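Local coordinates for protein methyltransferase (Thermus thermophilus, PDB 3TMA) that transfers a methyl group from S-adenosyl-L-methionine to N2 of the guanosine at position 6 of tRNA(Phe), at residues W21-T26 / R55-R60; D32-E37 / R71-L76; A40-E45 / G64-G69; V77-R82 / E162-V167. All coordinates share one frame; numbering follows the deposited sequence.

Overall arrangement
The four contacts lie in the N-terminal half of the chain, which carries the NFLD and THUMP sequences. Contacts 1 and 4, centres about 10 Å apart, join strands of one mixed sheet: 55-59 with 21-25, and 76-84 with 162-168; strands 21-25 and 76-84 are themselves neighbours. Contacts 2 and 3 both use helix 31-41, which lies against this sheet, and tie the helix to the chain between strands 55-59 and 76-84. Along the chain contact 3 is nested inside contact 2, both cross contact 1, and contact 4 opens at residue 77, directly after contact 2 closes, their centres about 18 Å apart. Contact 2 also borders the catalytic methyltransferase domain.

Contact 1 of 4, residues W21-T26 / R55-R60; sequences WLEATT and RVRIPR
Leu22 faces Ile58, and Ala24 faces Val56, as hydrogen-bonded pairs of an antiparallel sheet in the ferredoxin-like NFLD part of the fold. Four backbone bonds hold strands 21-25 and 55-59 together. Leu22 N donates to Ile58 O at 2.8 Å. Val56 N donates to Ala24 O at 3.0 Å. The side chains of these four residues are buried on the face against which helix 31-41 packs: its Leu34 touches Ala24 and Val56, and Leu38 touches Val56. Apolar residues suit this face, and alanine is short enough to let Leu34 and Leu76 close on it.

The other face carries charge. Glu23 and Arg57 form a non-hydrogen-bonded pair and run side by side, pointing the same way. The arginine bends at chi3 (-64°), which brings its head back to the glutamate. Arg57 NH1 donates to Glu23 OE1 at 3.1 Å, nearly straight and in the guanidinium plane. The carboxylate is turned 65° from that plane. Both groups are buried and have further partners: Arg159 for Glu23, Glu48 and Asp50 for Arg57. Arg55 CD lies 3.4 Å from Glu23 OE2. The Arg55 guanidinium turns to Asp50 and Glu119.

The contact thins at Thr25 and Thr26 and at Arg60. The Trp21 and Pro59 pair is partly exposed yet well packed. Proline fits a non-hydrogen-bonded site, because its nitrogen owes no N-H to strand 21-25. Pro59 CB lies over one face of the indole, 4.1 Å from the centroid of the six-membered ring of Trp21, and Pro59 CD comes to 3.8 Å from Trp21 CZ3.

Contact 2 of 4, residues D32-E37 / R71-L76; sequences DLLLEE and RLAHHL
Helix 31-41, which packs on the sheet of the NFLD and THUMP region, takes hold through Glu37 of Arg71 and Leu72 in the loop leading into strand 76-84. The glutamate chain is extended and spans the gap with both oxygens forward. Glu37 OE2 accepts from Arg71 N at 2.7 Å in an almost straight bond (171°), and Glu37 OE1 from Leu72 N at 2.9 Å in a more bent one (143°). Each oxygen uses its syn lone pair, so one carboxylate grips two consecutive backbone N-H groups and is kept from rotating. Glutamate is long enough for this and has two acceptors to offer; the two donors would probably favour its ionised form.

Next to this polar clasp the contact is apolar and buried. Leu72 CD1 reaches the helix backbone, 3.4 Å from Leu33 O, and also meets Leu33 CB at 3.8 Å. Leu34 slides past Leu72 in the opposite direction, its CD1 4.0 Å from Leu72 CB. Leucine is long enough to reach across from helix to loop, whereas Ala73 offers only its CB, 4.3 Å from Leu34 CD1.

The side chain of Arg71 turns away from the helix to Glu220 and Ser223, and Arg197 of helix 189-198 touches both Glu37 and Leu72. The arrangement is bidentate binding of successive loop amides by a carboxylate, at the border between the ferredoxin-like region and the Rossmann-fold methyltransferase domain.

Contact 3 of 4, residues A40-E45 / G64-G69; sequences ALYPGE and GEEALG
Glu66 puts its CG between its own backbone N and carbonyl carbon (chi1 78°) and then bends at chi2 (-80°), a folded shape that brings the carboxylate back over the start of its own 3-10 turn and into the path of Tyr42. The tyrosine, the first residue after helix 31-41 to leave helical angles, has its CG anti to the carbonyl carbon (chi1 -58°), which carries the ring across to that turn; Leu41 CG backs the centre of one ring face. Tyr42 OH donates a short bond of 2.5 Å to Glu66 OE2, which lies at the ring edge, with ring and carboxylate planes nearly perpendicular.

Glu66 OE2 accepts a second bond, 2.9 Å from Gly64 N. The hydroxyl meets it on the anti side and the amide on the syn side, so two donors fix OE2. Glycine suits position 64, since a CB there would collide with Glu66 OE1.

Ala67 CB lies 3.5 Å from Tyr42 OH. Where the contact is partly exposed, the Leu41 CD2 methyl makes a van der Waals contact with the carbonyl oxygen Glu66 O at 3.6 Å. The tyrosine ring thus spans from the end of helix 31-41, past Leu22 of strand 21-25 and Arg60 beyond strand 55-59, to a turn whose Ala67 packs on Leu76 of strand 76-84.

Contact 4 of 4, residues V77-R82 / E162-V167; sequences VLFRAR and EAFLGV
Arg82 leaves strand 76-84 with CG anti to the backbone N (chi1 166°) and stays extended to NE, running alongside Phe164 of the antiparallel strand 162-168. Its CB lies 4.0 Å from Ala163 O. CG sits over one face of the Phe164 ring, 4.3 Å from the centroid, in a CH-pi contact, and CD continues past CE2. NE donates to Glu162 OE2 at 3.0 Å (153°), the main bond of a salt bridge to which NH1 adds a weak one. Phe164 CZ lies over a face of the guanidinium, the two planes inclined by 43°, while NH2 goes on to Glu48. A long arginine suits this place: its methylenes cover the phenylalanine, its charge reaches past it.

Midway the pairing of the two THUMP strands is interrupted by a classic beta bulge, which shifts the register by one residue. Arg80 and Ala81 both face Leu165, whose O accepts from Ala81 N at 3.2 Å and, weakly, from Arg80 N at 2.8 Å.

Beyond the bulge Gly166 CA approaches Leu78 O to 3.1 Å; a CB there would clash with that oxygen, so glycine fits. Phe79 is clamped between Val77 CG1 on one face and, over the centre of the other, Phe164 CB, 3.4 Å from the centroid of the Phe79 ring.

Contact 1 of 4, residues W21-T26 / R55-R60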
loop_
_atom_site.group_PDB
_atom_site.type_symbol
_atom_site.label_atom_id
_atom_site.label_comp_id
_atom_site.label_asym_id
_atom_site.label_seq_id
_atom_site.Cartn_x
_atom_site.Cartn_y
_atom_site.Cartn_z
ATOM N N TRP A 21 -3.351 -2.443 -20.647
ATOM C CA TRP A 21 -3.821 -1.941 -19.333
ATOM C C TRP A 21 -2.685 -2.002 -18.345
ATOM O O TRP A 21 -1.990 -3.013 -18.256
ATOM C CB TRP A 21 -4.994 -2.792 -18.813
ATOM C CG TRP A 21 -6.203 -2.807 -19.748
ATOM C CD1 TRP A 21 -6.338 -3.530 -20.924
ATOM C CD2 TRP A 21 -7.406 -2.015 -19.623
ATOM N NE1 TRP A 21 -7.567 -3.220 -21.525
ATOM C CE2 TRP A 21 -8.219 -2.290 -20.753
ATOM C CE3 TRP A 21 -7.880 -1.108 -18.658
ATOM C CZ2 TRP A 21 -9.503 -1.731 -20.908
ATOM C CZ3 TRP A 21 -9.154 -0.548 -18.819
ATOM C CH2 TRP A 21 -9.942 -0.849 -19.948
ATOM N N LEU A 22 -2.460 -0.918 -17.618
ATOM C CA LEU A 22 -1.584 -0.978 -16.482
ATOM C C LEU A 22 -2.471 -1.372 -15.310
ATOM O O LEU A 22 -3.467 -0.688 -15.025
ATOM C CB LEU A 22 -0.938 0.386 -16.271
ATOM C CG LEU A 22 -0.235 0.573 -14.937
ATOM C CD1 LEU A 22 0.981 -0.359 -14.791
ATOM C CD2 LEU A 22 0.168 2.039 -14.824
ATOM N N GLU A 23 -2.124 -2.459 -14.615
ATOM C CA GLU A 23 -2.799 -2.760 -13.354
ATOM C C GLU A 23 -1.901 -2.513 -12.129
ATOM O O GLU A 23 -0.765 -2.993 -12.070
ATOM C CB GLU A 23 -3.306 -4.203 -13.368
ATOM C CG GLU A 23 -4.081 -4.599 -12.067
ATOM C CD GLU A 23 -4.852 -5.930 -12.241
ATOM O OE1 GLU A 23 -5.947 -5.916 -12.868
ATOM O OE2 GLU A 23 -4.348 -6.997 -11.777
ATOM N N ALA A 24 -2.395 -1.741 -11.174
ATOM C CA ALA A 24 -1.676 -1.499 -9.939
ATOM C C ALA A 24 -2.424 -2.164 -8.773
ATOM O O ALA A 24 -3.661 -2.130 -8.731
ATOM C CB ALA A 24 -1.519 0.032 -9.685
ATOM N N THR A 25 -1.681 -2.751 -7.836
ATOM C CA THR A 25 -2.308 -3.370 -6.678
ATOM C C THR A 25 -1.967 -2.590 -5.411
ATOM O O THR A 25 -0.907 -1.962 -5.307
ATOM C CB THR A 25 -1.833 -4.819 -6.465
ATOM O OG1 THR A 25 -0.427 -4.805 -6.253
ATOM C CG2 THR A 25 -2.118 -5.668 -7.685
ATOM N N THR A 26 -2.871 -2.640 -4.437
ATOM C CA THR A 26 -2.684 -1.920 -3.170
ATOM C C THR A 26 -3.373 -2.791 -2.092
ATOM O O THR A 26 -3.878 -3.870 -2.412
ATOM C CB THR A 26 -3.309 -0.489 -3.279
ATOM O OG1 THR A 26 -3.002 0.286 -2.113
ATOM C CG2 THR A 26 -4.872 -0.536 -3.500
ATOM N N ARG A 55 -7.321 -3.514 -6.531
ATOM C CA ARG A 55 -6.735 -3.415 -7.898
ATOM C C ARG A 55 -7.352 -2.226 -8.604
ATOM O O ARG A 55 -8.561 -2.049 -8.534
ATOM C CB ARG A 55 -7.049 -4.653 -8.771
ATOM C CG ARG A 55 -6.392 -5.940 -8.301
ATOM C CD ARG A 55 -6.677 -7.104 -9.247
ATOM N NE ARG A 55 -8.098 -7.480 -9.351
ATOM C CZ ARG A 55 -8.586 -8.640 -8.914
ATOM N NH1 ARG A 55 -7.780 -9.483 -8.294
ATOM N NH2 ARG A 55 -9.869 -8.950 -9.075
ATOM N N VAL A 56 -6.531 -1.454 -9.313
ATOM C CA VAL A 56 -7.033 -0.460 -10.279
ATOM C C VAL A 56 -6.349 -0.674 -11.622
ATOM O O VAL A 56 -5.114 -0.896 -11.660
ATOM C CB VAL A 56 -6.712 0.955 -9.783
ATOM C CG1 VAL A 56 -7.204 2.020 -10.839
ATOM C CG2 VAL A 56 -7.469 1.170 -8.392
ATOM N N ARG A 57 -7.099 -0.513 -12.716
ATOM C CA ARG A 57 -6.493 -0.634 -14.080
ATOM C C ARG A 57 -6.763 0.650 -14.835
ATOM O O ARG A 57 -7.877 1.185 -14.742
ATOM C CB ARG A 57 -7.161 -1.753 -14.898
ATOM C CG ARG A 57 -6.768 -3.137 -14.498
ATOM C CD ARG A 57 -7.475 -4.203 -15.393
ATOM N NE ARG A 57 -8.926 -4.192 -15.236
ATOM C CZ ARG A 57 -9.577 -4.579 -14.126
ATOM N NH1 ARG A 57 -8.917 -5.069 -13.076
ATOM N NH2 ARG A 57 -10.901 -4.455 -14.047
ATOM N N ILE A 58 -5.770 1.092 -15.609
ATOM C CA ILE A 58 -5.853 2.273 -16.491
ATOM C C ILE A 58 -5.474 1.748 -17.902
ATOM O O ILE A 58 -4.408 1.116 -18.038
ATOM C CB ILE A 58 -4.716 3.319 -16.097
ATOM C CG1 ILE A 58 -4.802 3.666 -14.609
ATOM C CG2 ILE A 58 -4.788 4.605 -16.920
ATOM C CD1 ILE A 58 -6.106 4.218 -14.233
ATOM N N PRO A 59 -6.296 2.038 -18.940
ATOM C CA PRO A 59 -5.848 1.729 -20.310
ATOM C C PRO A 59 -4.663 2.619 -20.705
ATOM O O PRO A 59 -4.689 3.834 -20.503
ATOM C CB PRO A 59 -7.063 2.036 -21.174
ATOM C CG PRO A 59 -7.926 2.978 -20.366
ATOM C CD PRO A 59 -7.486 2.913 -18.916
ATOM N N ARG A 60 -3.622 2.017 -21.255
ATOM C CA ARG A 60 -2.405 2.771 -21.537
ATOM C C ARG A 60 -1.804 2.276 -22.858
ATOM O O ARG A 60 -1.622 1.059 -23.021
ATOM C CB ARG A 60 -1.351 2.548 -20.412
ATOM C CG ARG A 60 -1.558 3.360 -19.131
ATOM C CD ARG A 60 -1.760 4.884 -19.406
ATOM N NE ARG A 60 -0.567 5.362 -20.076
ATOM C CZ ARG A 60 -0.401 6.575 -20.615
ATOM N NH1 ARG A 60 -1.360 7.491 -20.563
ATOM N NH2 ARG A 60 0.764 6.866 -21.212
#

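Contact 2 of 4, residues D32-E37 / R71-L76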
loop_
_atom_site.group_PDB
_atom_site.type_symbol
_atom_site.label_atom_id
_atom_site.label_comp_id
_atom_site.label_asym_id
_atom_site.label_seq_id
_atom_site.Cartn_x
_atom_site.Cartn_y
_atom_site.Cartn_z
ATOM N N ASP A 32 -9.843 3.513 -4.062
ATOM C CA ASP A 32 -10.221 4.874 -4.393
ATOM C C ASP A 32 -9.051 5.853 -4.301
ATOM O O ASP A 32 -8.905 6.719 -5.162
ATOM C CB ASP A 32 -11.417 5.379 -3.586
ATOM C CG ASP A 32 -11.226 5.253 -2.073
ATOM O OD1 ASP A 32 -10.186 4.705 -1.580
ATOM O OD2 ASP A 32 -12.160 5.686 -1.369
ATOM N N LEU A 33 -8.177 5.714 -3.349
ATOM C CA LEU A 33 -6.966 6.542 -3.204
ATOM C C LEU A 33 -5.921 6.208 -4.296
ATOM O O LEU A 33 -5.257 7.090 -4.812
ATOM C CB LEU A 33 -6.339 6.345 -1.813
ATOM C CG LEU A 33 -7.117 6.792 -0.568
ATOM C CD1 LEU A 33 -8.524 6.155 -0.557
ATOM C CD2 LEU A 33 -6.355 6.356 0.673
ATOM N N LEU A 34 -5.765 4.958 -4.541
ATOM C CA LEU A 34 -4.852 4.579 -5.613
ATOM C C LEU A 34 -5.347 5.128 -6.940
ATOM O O LEU A 34 -4.554 5.603 -7.776
ATOM C CB LEU A 34 -4.762 3.046 -5.685
ATOM C CG LEU A 34 -3.896 2.559 -6.854
ATOM C CD1 LEU A 34 -2.465 3.085 -6.751
ATOM C CD2 LEU A 34 -3.902 1.032 -6.892
ATOM N N LEU A 35 -6.659 5.092 -7.137
ATOM C CA LEU A 35 -7.247 5.637 -8.358
ATOM C C LEU A 35 -6.969 7.145 -8.497
ATOM O O LEU A 35 -6.612 7.608 -9.582
ATOM C CB LEU A 35 -8.757 5.366 -8.402
ATOM C CG LEU A 35 -9.537 6.036 -9.517
ATOM C CD1 LEU A 35 -9.049 5.508 -10.860
ATOM C CD2 LEU A 35 -11.064 5.831 -9.334
ATOM N N GLU A 36 -7.039 7.883 -7.400
ATOM C CA GLU A 36 -6.673 9.311 -7.428
ATOM C C GLU A 36 -5.210 9.554 -7.805
ATOM O O GLU A 36 -4.907 10.499 -8.574
ATOM C CB GLU A 36 -7.002 10.011 -6.106
ATOM C CG GLU A 36 -8.497 9.980 -5.820
ATOM C CD GLU A 36 -8.881 10.349 -4.378
ATOM O OE1 GLU A 36 -8.040 10.880 -3.610
ATOM O OE2 GLU A 36 -10.056 10.088 -4.021
ATOM N N GLU A 37 -4.298 8.795 -7.183
ATOM C CA GLU A 37 -2.857 8.879 -7.574
ATOM C C GLU A 37 -2.622 8.573 -9.051
ATOM O O GLU A 37 -1.920 9.314 -9.747
ATOM C CB GLU A 37 -1.979 7.961 -6.699
ATOM C CG GLU A 37 -0.569 8.511 -6.619
ATOM C CD GLU A 37 0.397 7.655 -5.796
ATOM O OE1 GLU A 37 0.045 6.492 -5.444
ATOM O OE2 GLU A 37 1.523 8.146 -5.539
ATOM N N ARG A 71 2.987 5.986 -4.767
ATOM C CA ARG A 71 3.151 5.739 -3.347
ATOM C C ARG A 71 2.038 4.879 -2.739
ATOM O O ARG A 71 2.144 4.479 -1.576
ATOM C CB ARG A 71 3.245 7.070 -2.603
ATOM C CG ARG A 71 4.441 7.896 -3.076
ATOM C CD ARG A 71 5.528 7.676 -2.104
ATOM N NE ARG A 71 6.247 8.908 -1.900
ATOM C CZ ARG A 71 7.167 9.101 -0.969
ATOM N NH1 ARG A 71 7.414 8.169 -0.058
ATOM N NH2 ARG A 71 7.802 10.266 -0.930
ATOM N N LEU A 72 0.976 4.593 -3.486
ATOM C CA LEU A 72 -0.044 3.708 -2.927
ATOM C C LEU A 72 -0.025 2.315 -3.563
ATOM O O LEU A 72 -0.935 1.533 -3.330
ATOM C CB LEU A 72 -1.425 4.333 -3.093
ATOM C CG LEU A 72 -1.588 5.577 -2.194
ATOM C CD1 LEU A 72 -2.634 6.536 -2.762
ATOM C CD2 LEU A 72 -1.935 5.118 -0.770
ATOM N N ALA A 73 0.993 2.005 -4.364
ATOM C CA ALA A 73 0.982 0.721 -5.068
ATOM C C ALA A 73 1.951 -0.274 -4.465
ATOM O O ALA A 73 3.041 0.096 -4.014
ATOM C CB ALA A 73 1.279 0.914 -6.568
ATOM N N HIS A 74 1.575 -1.542 -4.498
ATOM C CA HIS A 74 2.513 -2.609 -4.143
ATOM C C HIS A 74 3.211 -3.129 -5.398
ATOM O O HIS A 74 4.430 -2.925 -5.549
ATOM C CB HIS A 74 1.798 -3.743 -3.418
ATOM C CG HIS A 74 1.325 -3.369 -2.058
ATOM N ND1 HIS A 74 2.169 -2.862 -1.088
ATOM C CD2 HIS A 74 0.100 -3.453 -1.488
ATOM C CE1 HIS A 74 1.480 -2.663 0.022
ATOM N NE2 HIS A 74 0.212 -2.960 -0.217
ATOM N N HIS A 75 2.451 -3.685 -6.343
ATOM C CA HIS A 75 2.987 -4.226 -7.613
ATOM C C HIS A 75 2.314 -3.565 -8.816
ATOM O O HIS A 75 1.184 -3.055 -8.716
ATOM C CB HIS A 75 2.803 -5.775 -7.696
ATOM C CG HIS A 75 3.915 -6.549 -7.041
ATOM N ND1 HIS A 75 5.256 -6.299 -7.298
ATOM C CD2 HIS A 75 3.893 -7.518 -6.094
ATOM C CE1 HIS A 75 6.005 -7.114 -6.577
ATOM N NE2 HIS A 75 5.200 -7.870 -5.842
ATOM N N LEU A 76 3.050 -3.507 -9.928
ATOM C CA LEU A 76 2.522 -3.052 -11.203
ATOM C C LEU A 76 2.673 -4.195 -12.248
ATOM O O LEU A 76 3.756 -4.786 -12.375
ATOM C CB LEU A 76 3.334 -1.857 -11.693
ATOM C CG LEU A 76 3.402 -0.625 -10.749
ATOM C CD1 LEU A 76 4.259 0.443 -11.412
ATOM C CD2 LEU A 76 1.974 -0.098 -10.497
#

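Contact 3 of 4, residues A40-E45 / G64-G69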
loop_
_atom_site.group_PDB
_atom_site.type_symbol
_atom_site.label_atom_id
_atom_site.label_comp_id
_atom_site.label_asym_id
_atom_site.label_seq_id
_atom_site.Cartn_x
_atom_site.Cartn_y
_atom_site.Cartn_z
ATOM N N ALA A 40 -3.998 11.344 -11.425
ATOM C CA ALA A 40 -3.152 12.535 -11.506
ATOM C C ALA A 40 -1.899 12.276 -12.360
ATOM O O ALA A 40 -1.384 13.177 -13.040
ATOM C CB ALA A 40 -2.781 13.031 -10.108
ATOM N N LEU A 41 -1.436 11.029 -12.364
ATOM C CA LEU A 41 -0.300 10.647 -13.195
ATOM C C LEU A 41 -0.723 10.501 -14.673
ATOM O O LEU A 41 -0.054 11.025 -15.592
ATOM C CB LEU A 41 0.287 9.341 -12.631
ATOM C CG LEU A 41 1.698 9.009 -13.032
ATOM C CD1 LEU A 41 2.577 10.175 -12.600
ATOM C CD2 LEU A 41 2.110 7.694 -12.405
ATOM N N TYR A 42 -1.875 9.857 -14.900
ATOM C CA TYR A 42 -2.366 9.579 -16.244
ATOM C C TYR A 42 -3.785 10.062 -16.408
ATOM O O TYR A 42 -4.708 9.261 -16.309
ATOM C CB TYR A 42 -2.388 8.071 -16.503
ATOM C CG TYR A 42 -1.061 7.378 -16.364
ATOM C CD1 TYR A 42 0.007 7.700 -17.198
ATOM C CD2 TYR A 42 -0.883 6.367 -15.436
ATOM C CE1 TYR A 42 1.217 7.037 -17.102
ATOM C CE2 TYR A 42 0.333 5.718 -15.312
ATOM C CZ TYR A 42 1.374 6.050 -16.158
ATOM O OH TYR A 42 2.585 5.396 -16.041
ATOM N N PRO A 43 -3.979 11.357 -16.737
ATOM C CA PRO A 43 -5.343 11.824 -16.984
ATOM C C PRO A 43 -5.987 11.117 -18.154
ATOM O O PRO A 43 -5.304 10.704 -19.085
ATOM C CB PRO A 43 -5.160 13.306 -17.320
ATOM C CG PRO A 43 -3.843 13.691 -16.686
ATOM C CD PRO A 43 -2.984 12.439 -16.844
ATOM N N GLY A 44 -7.301 11.036 -18.154
ATOM C CA GLY A 44 -8.001 10.384 -19.256
ATOM C C GLY A 44 -9.049 9.458 -18.692
ATOM O O GLY A 44 -9.132 9.301 -17.479
ATOM N N GLU A 45 -9.843 8.839 -19.560
ATOM C CA GLU A 45 -11.006 8.104 -19.092
ATOM C C GLU A 45 -10.829 6.584 -19.256
ATOM O O GLU A 45 -9.822 6.121 -19.796
ATOM C CB GLU A 45 -12.311 8.655 -19.721
ATOM C CG GLU A 45 -12.608 8.231 -21.196
ATOM C CD GLU A 45 -11.850 9.039 -22.251
ATOM O OE1 GLU A 45 -11.077 9.948 -21.878
ATOM O OE2 GLU A 45 -12.013 8.745 -23.462
ATOM N N GLY A 64 5.957 4.122 -18.765
ATOM C CA GLY A 64 7.386 4.330 -18.460
ATOM C C GLY A 64 7.687 4.317 -16.951
ATOM O O GLY A 64 6.930 3.751 -16.163
ATOM N N GLU A 65 8.771 4.992 -16.560
ATOM C CA GLU A 65 9.343 4.868 -15.226
ATOM C C GLU A 65 8.512 5.674 -14.244
ATOM O O GLU A 65 8.602 5.467 -13.040
ATOM C CB GLU A 65 10.802 5.364 -15.199
ATOM C CG GLU A 65 11.851 4.291 -15.550
ATOM C CD GLU A 65 12.044 4.124 -17.070
ATOM O OE1 GLU A 65 11.345 4.822 -17.857
ATOM O OE2 GLU A 65 12.876 3.275 -17.472
ATOM N N GLU A 66 7.723 6.595 -14.774
ATOM C CA GLU A 66 6.830 7.424 -13.986
ATOM C C GLU A 66 5.881 6.579 -13.094
ATOM O O GLU A 66 5.561 6.969 -11.961
ATOM C CB GLU A 66 6.066 8.409 -14.917
ATOM C CG GLU A 66 4.840 7.833 -15.735
ATOM C CD GLU A 66 5.239 7.060 -16.991
ATOM O OE1 GLU A 66 6.410 7.204 -17.418
ATOM O OE2 GLU A 66 4.414 6.252 -17.517
ATOM N N ALA A 67 5.523 5.384 -13.567
ATOM C CA ALA A 67 4.602 4.547 -12.829
ATOM C C ALA A 67 5.283 4.065 -11.542
ATOM O O ALA A 67 4.631 3.834 -10.533
ATOM C CB ALA A 67 4.186 3.361 -13.688
ATOM N N LEU A 68 6.605 3.961 -11.561
ATOM C CA LEU A 68 7.301 3.482 -10.365
ATOM C C LEU A 68 7.350 4.510 -9.215
ATOM O O LEU A 68 7.869 4.211 -8.141
ATOM C CB LEU A 68 8.715 3.033 -10.704
ATOM C CG LEU A 68 8.823 1.931 -11.771
ATOM C CD1 LEU A 68 10.292 1.791 -12.253
ATOM C CD2 LEU A 68 8.303 0.607 -11.269
ATOM N N GLY A 69 6.803 5.697 -9.435
ATOM C CA GLY A 69 6.784 6.751 -8.419
ATOM C C GLY A 69 5.523 6.697 -7.558
ATOM O O GLY A 69 5.307 7.560 -6.668
#

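Contact 4 of 4, residues V77-R82 / E162-V167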
loop_
_atom_site.group_PDB
_atom_site.type_symbol
_atom_site.label_atom_id
_atom_site.label_comp_id
_atom_site.label_asym_id
_atom_site.label_seq_id
_atom_site.Cartn_x
_atom_site.Cartn_y
_atom_site.Cartn_z
ATOM N N VAL A 77 1.627 -4.408 -13.027
ATOM C CA VAL A 77 1.623 -5.363 -14.174
ATOM C C VAL A 77 1.172 -4.636 -15.434
ATOM O O VAL A 77 0.176 -3.952 -15.414
ATOM C CB VAL A 77 0.621 -6.532 -13.876
ATOM C CG1 VAL A 77 0.635 -7.589 -14.967
ATOM C CG2 VAL A 77 1.042 -7.197 -12.539
ATOM N N LEU A 78 1.865 -4.824 -16.544
ATOM C CA LEU A 78 1.348 -4.371 -17.837
ATOM C C LEU A 78 0.656 -5.530 -18.515
ATOM O O LEU A 78 1.318 -6.534 -18.812
ATOM C CB LEU A 78 2.489 -3.852 -18.714
ATOM C CG LEU A 78 2.181 -3.512 -20.185
ATOM C CD1 LEU A 78 1.250 -2.352 -20.237
ATOM C CD2 LEU A 78 3.515 -3.185 -20.893
ATOM N N PHE A 79 -0.669 -5.442 -18.674
ATOM C CA PHE A 79 -1.421 -6.477 -19.365
ATOM C C PHE A 79 -1.475 -6.050 -20.810
ATOM O O PHE A 79 -1.946 -4.946 -21.091
ATOM C CB PHE A 79 -2.825 -6.652 -18.769
ATOM C CG PHE A 79 -2.828 -7.422 -17.481
ATOM C CD1 PHE A 79 -2.214 -8.697 -17.405
ATOM C CD2 PHE A 79 -3.424 -6.880 -16.332
ATOM C CE1 PHE A 79 -2.203 -9.416 -16.182
ATOM C CE2 PHE A 79 -3.447 -7.614 -15.109
ATOM C CZ PHE A 79 -2.863 -8.893 -15.053
ATOM N N ARG A 80 -0.866 -6.855 -21.692
ATOM C CA ARG A 80 -0.883 -6.612 -23.124
ATOM C C ARG A 80 -2.063 -7.212 -23.853
ATOM O O ARG A 80 -2.330 -6.855 -24.990
ATOM C CB ARG A 80 0.438 -7.026 -23.815
ATOM C CG ARG A 80 1.666 -6.134 -23.423
ATOM C CD ARG A 80 2.878 -6.386 -24.405
ATOM N NE ARG A 80 4.003 -5.494 -24.107
ATOM C CZ ARG A 80 5.054 -5.833 -23.368
ATOM N NH1 ARG A 80 5.185 -7.076 -22.902
ATOM N NH2 ARG A 80 6.015 -4.928 -23.140
ATOM N N ALA A 81 -2.794 -8.113 -23.226
ATOM C CA ALA A 81 -4.026 -8.618 -23.864
ATOM C C ALA A 81 -5.065 -8.828 -22.794
ATOM O O ALA A 81 -4.749 -9.256 -21.667
ATOM C CB ALA A 81 -3.791 -9.943 -24.547
ATOM N N ARG A 82 -6.308 -8.596 -23.171
ATOM C CA ARG A 82 -7.426 -9.031 -22.345
ATOM C C ARG A 82 -8.403 -9.699 -23.281
ATOM O O ARG A 82 -8.710 -9.168 -24.346
ATOM C CB ARG A 82 -8.027 -7.786 -21.697
ATOM C CG ARG A 82 -9.358 -7.891 -21.052
ATOM C CD ARG A 82 -9.649 -6.454 -20.489
ATOM N NE ARG A 82 -10.807 -6.365 -19.598
ATOM C CZ ARG A 82 -11.022 -5.369 -18.736
ATOM N NH1 ARG A 82 -12.085 -5.425 -17.959
ATOM N NH2 ARG A 82 -10.169 -4.336 -18.632
ATOM N N GLU A 162 -13.096 -13.568 -18.326
ATOM C CA GLU A 162 -11.991 -12.895 -19.040
ATOM C C GLU A 162 -10.596 -13.294 -18.570
ATOM O O GLU A 162 -10.401 -13.627 -17.402
ATOM C CB GLU A 162 -12.126 -11.372 -19.002
ATOM C CG GLU A 162 -12.710 -10.827 -17.751
ATOM C CD GLU A 162 -12.849 -9.311 -17.770
ATOM O OE1 GLU A 162 -13.252 -8.775 -16.727
ATOM O OE2 GLU A 162 -12.558 -8.671 -18.813
ATOM N N ALA A 163 -9.615 -13.146 -19.443
ATOM C CA ALA A 163 -8.245 -13.400 -19.061
ATOM C C ALA A 163 -7.354 -12.220 -19.486
ATOM O O ALA A 163 -7.596 -11.585 -20.523
ATOM C CB ALA A 163 -7.766 -14.713 -19.675
ATOM N N PHE A 164 -6.332 -11.979 -18.691
ATOM C CA PHE A 164 -5.386 -10.871 -18.847
ATOM C C PHE A 164 -4.014 -11.508 -18.913
ATOM O O PHE A 164 -3.710 -12.374 -18.102
ATOM C CB PHE A 164 -5.426 -9.968 -17.600
ATOM C CG PHE A 164 -6.772 -9.282 -17.346
ATOM C CD1 PHE A 164 -7.854 -9.994 -16.848
ATOM C CD2 PHE A 164 -6.910 -7.910 -17.535
ATOM C CE1 PHE A 164 -9.081 -9.360 -16.611
ATOM C CE2 PHE A 164 -8.116 -7.255 -17.249
ATOM C CZ PHE A 164 -9.197 -7.986 -16.800
ATOM N N LEU A 165 -3.182 -11.089 -19.867
ATOM C CA LEU A 165 -1.825 -11.637 -20.021
ATOM C C LEU A 165 -0.856 -10.496 -20.173
ATOM O O LEU A 165 -1.125 -9.543 -20.945
ATOM C CB LEU A 165 -1.722 -12.510 -21.297
ATOM C CG LEU A 165 -2.553 -13.803 -21.288
ATOM C CD1 LEU A 165 -3.951 -13.571 -21.859
ATOM C CD2 LEU A 165 -1.837 -14.866 -22.092
ATOM N N GLY A 166 0.288 -10.599 -19.495
ATOM C CA GLY A 166 1.319 -9.547 -19.582
ATOM C C GLY A 166 2.499 -9.829 -18.681
ATOM O O GLY A 166 2.816 -10.980 -18.414
ATOM N N VAL A 167 3.161 -8.763 -18.226
ATOM C CA VAL A 167 4.445 -8.889 -17.555
ATOM C C VAL A 167 4.418 -7.997 -16.302
ATOM O O VAL A 167 3.875 -6.881 -16.317
ATOM C CB VAL A 167 5.632 -8.522 -18.554
ATOM C CG1 VAL A 167 5.436 -7.128 -19.134
ATOM C CG2 VAL A 167 6.972 -8.615 -17.874
#